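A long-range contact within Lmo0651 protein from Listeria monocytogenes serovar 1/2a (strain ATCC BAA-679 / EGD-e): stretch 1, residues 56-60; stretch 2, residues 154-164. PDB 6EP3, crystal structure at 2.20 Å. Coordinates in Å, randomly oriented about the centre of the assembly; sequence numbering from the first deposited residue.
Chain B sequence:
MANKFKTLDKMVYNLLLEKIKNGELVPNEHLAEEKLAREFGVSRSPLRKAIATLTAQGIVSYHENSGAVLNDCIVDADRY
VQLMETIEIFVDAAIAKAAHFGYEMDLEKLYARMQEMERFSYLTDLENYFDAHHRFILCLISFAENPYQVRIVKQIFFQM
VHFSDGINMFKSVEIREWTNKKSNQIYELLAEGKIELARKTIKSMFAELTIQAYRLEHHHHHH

Stretch 1 (56-60) AQGIV
Stretch 2, residues 154-164: KQIFFQMVHFS

The sole hydrogen bond between the two stretches is a weak one, and it joins a side chain to the C-terminal end of a helix: Gln159 NE2 donates to Gln57 O over 3.2 Å, with an N-H...O angle of only 123°. The acceptor lies at the point where the chain abandons helical geometry. Ala56 is still helical (phi/psi -69/-22), Gln57 follows at -97/5, and Gly58, at 73/7, is the first residue to leave helical torsions, closing a Schellman motif with two bonds back into the last turn. Positive phi by itself favours glycine. Ile59 returns to -80/-33, and Val60 is extended at -122/141, its side chain out of reach of the partner.

The second stretch is a helix that begins earlier in the chain. From Lys154 to Val161 phi stays between -57 and -64 and psi between -40 and -50, and the i to i-4 ladder runs from Phe158 N to Lys154 O (2.9 Å) through Phe163 N to Gln159 O (2.9 Å). His162 (-93/-17) and Phe163 (-132/12) depart from these values. Ser164, at -129/163 with chi1 p, bonds Met160 O through both its N (3.0 Å) and its OG (2.8 Å).

The backbones come closest in register at Gln57 and Gln155, whose CA atoms lie 6.9 Å apart, a spacing wide enough for side chains to fill the gap. From there the two chains run in roughly the same direction, so that Ile59 lies further along beside Phe158 and Phe163. The contact spans at least 98 residues of sequence and buries 299 Å² in total. Gln155, Phe158, His162 and Phe163 direct their CA-to-CB bonds toward the first stretch, although His162 makes no contact. Gln159 starts sideways, but with chi1 m, chi2 at -121° and chi3 at 20° its end comes nearer, bringing NE2 to the carbonyl of Gln57.

Gln57 is the most heavily covered residue, losing 80 Å² to the helix. Its side chain points toward the partner with chi1 m, chi2 t and chi3 at -38°. The aliphatic part meets Gln155, with Gln57 CG 3.2 Å from Gln155 OE1, a close contact between a methylene and an amide oxygen; Gln155 has chi1 at -94°, chi2 m and chi3 at 143°. Farther out, the Gln57 amide reaches Phe158: NE2 lies over one face of the ring, while OE1 is 3.8 Å from Phe158 CE1. Both polar atoms of this amide are hydrogen-bonded elsewhere in the structure, so its proximity to the aromatic ring leaves neither unsatisfied.

Ile59 supplies the apolar half of the contact. In the m, t rotamer Ile59 CD1 lies 3.8 Å from Phe158 CE1 and 3.8 Å from Phe163 CE1, meeting each ring at its edge, near the ring plane. Phe158 has chi1 t and chi2 at -92°, whereas Phe163 has chi1 m and chi2 at 105°; these settings bring the two rings to the same methyl group. The resulting van der Waals packing joins buried Ile59 and Phe163 with the partly exposed Phe158.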

# COMPACT_ATOMS: atom_id res chain seq x y z
N ALA B 56 -11.26 1.61 -0.39
CA ALA B 56 -9.96 2.25 -0.39
C ALA B 56 -8.96 1.51 0.49
O ALA B 56 -7.75 1.65 0.29
CB ALA B 56 -10.08 3.70 0.05
N GLN B 57 -9.44 0.74 1.47
CA GLN B 57 -8.58 0.00 2.38
C GLN B 57 -8.38 -1.44 1.96
O GLN B 57 -7.75 -2.21 2.68
CB GLN B 57 -9.15 0.06 3.80
CG GLN B 57 -9.33 1.47 4.35
CD GLN B 57 -10.11 1.51 5.65
OE1 GLN B 57 -11.07 0.76 5.83
NE2 GLN B 57 -9.70 2.38 6.56
N GLY B 58 -8.90 -1.83 0.79
CA GLY B 58 -8.76 -3.19 0.33
C GLY B 58 -9.61 -4.21 1.06
O GLY B 58 -9.47 -5.41 0.81
N ILE B 59 -10.49 -3.76 1.95
CA ILE B 59 -11.34 -4.68 2.69
C ILE B 59 -12.51 -5.14 1.83
O ILE B 59 -12.95 -6.30 1.94
CB ILE B 59 -11.80 -4.02 4.00
CG1 ILE B 59 -10.59 -3.58 4.82
CG2 ILE B 59 -12.71 -4.96 4.79
CD1 ILE B 59 -10.95 -2.85 6.10
N VAL B 60 -13.02 -4.27 0.97
CA VAL B 60 -14.12 -4.60 0.08
C VAL B 60 -13.65 -4.39 -1.35
O VAL B 60 -12.91 -3.44 -1.64
CB VAL B 60 -15.37 -3.74 0.39
CG1 VAL B 60 -16.38 -3.80 -0.76
CG2 VAL B 60 -16.00 -4.17 1.70
N LYS B 154 0.70 2.28 7.49
CA LYS B 154 -0.46 2.62 8.31
C LYS B 154 -1.65 1.73 7.96
O LYS B 154 -2.37 1.27 8.85
CB LYS B 154 -0.83 4.09 8.13
CG LYS B 154 -0.01 5.06 8.97
CD LYS B 154 -0.48 6.49 8.76
CE LYS B 154 0.24 7.46 9.69
NZ LYS B 154 -0.17 8.88 9.46
N GLN B 155 -1.87 1.50 6.66
CA GLN B 155 -2.95 0.61 6.24
C GLN B 155 -2.71 -0.81 6.76
O GLN B 155 -3.64 -1.49 7.21
CB GLN B 155 -3.06 0.60 4.72
CG GLN B 155 -4.06 1.60 4.18
CD GLN B 155 -5.48 1.29 4.60
OE1 GLN B 155 -6.27 2.20 4.86
NE2 GLN B 155 -5.82 0.01 4.66
N ILE B 156 -1.46 -1.27 6.70
CA ILE B 156 -1.11 -2.58 7.24
C ILE B 156 -1.41 -2.65 8.73
O ILE B 156 -1.95 -3.65 9.23
CB ILE B 156 0.37 -2.90 6.97
CG1 ILE B 156 0.60 -3.20 5.49
CG2 ILE B 156 0.83 -4.06 7.84
CD1 ILE B 156 2.04 -3.51 5.18
N PHE B 157 -1.04 -1.60 9.48
CA PHE B 157 -1.29 -1.58 10.91
C PHE B 157 -2.78 -1.60 11.20
O PHE B 157 -3.23 -2.27 12.14
CB PHE B 157 -0.65 -0.33 11.54
CG PHE B 157 0.84 -0.43 11.73
CD1 PHE B 157 1.43 -1.64 12.03
CD2 PHE B 157 1.64 0.69 11.63
CE1 PHE B 157 2.80 -1.74 12.21
CE2 PHE B 157 3.01 0.61 11.81
CZ PHE B 157 3.59 -0.61 12.11
N PHE B 158 -3.56 -0.87 10.41
CA PHE B 158 -5.01 -0.90 10.55
C PHE B 158 -5.53 -2.32 10.39
O PHE B 158 -6.33 -2.80 11.21
CB PHE B 158 -5.65 0.03 9.52
CG PHE B 158 -7.15 0.03 9.56
CD1 PHE B 158 -7.88 -0.84 8.76
CD2 PHE B 158 -7.83 0.89 10.40
CE1 PHE B 158 -9.26 -0.84 8.80
CE2 PHE B 158 -9.21 0.90 10.44
CZ PHE B 158 -9.92 0.03 9.64
N GLN B 159 -5.10 -2.99 9.33
CA GLN B 159 -5.57 -4.35 9.08
C GLN B 159 -5.17 -5.29 10.21
O GLN B 159 -5.97 -6.12 10.64
CB GLN B 159 -5.04 -4.84 7.73
CG GLN B 159 -5.67 -4.15 6.53
CD GLN B 159 -6.37 -5.12 5.59
OE1 GLN B 159 -6.71 -6.24 5.97
NE2 GLN B 159 -6.58 -4.69 4.35
N MET B 160 -3.95 -5.16 10.72
CA MET B 160 -3.52 -6.01 11.82
C MET B 160 -4.37 -5.77 13.06
O MET B 160 -4.93 -6.71 13.64
CB MET B 160 -2.04 -5.80 12.12
CG MET B 160 -1.14 -6.68 11.29
SD MET B 160 0.58 -6.59 11.79
CE MET B 160 0.83 -4.84 11.65
N VAL B 161 -4.52 -4.50 13.45
CA VAL B 161 -5.29 -4.15 14.64
C VAL B 161 -6.71 -4.69 14.55
O VAL B 161 -7.27 -5.17 15.54
CB VAL B 161 -5.28 -2.62 14.83
CG1 VAL B 161 -6.45 -2.17 15.69
CG2 VAL B 161 -3.96 -2.16 15.44
N HIS B 162 -7.31 -4.62 13.36
CA HIS B 162 -8.73 -4.96 13.28
C HIS B 162 -9.00 -6.42 12.91
O HIS B 162 -10.11 -6.89 13.15
CB HIS B 162 -9.43 -4.04 12.29
CG HIS B 162 -9.66 -2.66 12.83
ND1 HIS B 162 -10.65 -2.37 13.74
CD2 HIS B 162 -9.00 -1.50 12.60
CE1 HIS B 162 -10.60 -1.08 14.04
NE2 HIS B 162 -9.61 -0.53 13.36
N PHE B 163 -8.02 -7.15 12.37
CA PHE B 163 -8.31 -8.50 11.90
C PHE B 163 -7.31 -9.55 12.37
O PHE B 163 -7.34 -10.68 11.85
CB PHE B 163 -8.38 -8.53 10.37
CG PHE B 163 -9.41 -7.60 9.79
CD1 PHE B 163 -9.03 -6.42 9.18
CD2 PHE B 163 -10.75 -7.92 9.84
CE1 PHE B 163 -9.97 -5.57 8.63
CE2 PHE B 163 -11.70 -7.07 9.30
CZ PHE B 163 -11.31 -5.89 8.70
N SER B 164 -6.43 -9.25 13.33
CA SER B 164 -5.53 -10.24 13.87
C SER B 164 -5.64 -10.23 15.39
O SER B 164 -6.15 -9.29 15.99
CB SER B 164 -4.07 -10.00 13.46
OG SER B 164 -3.48 -9.00 14.28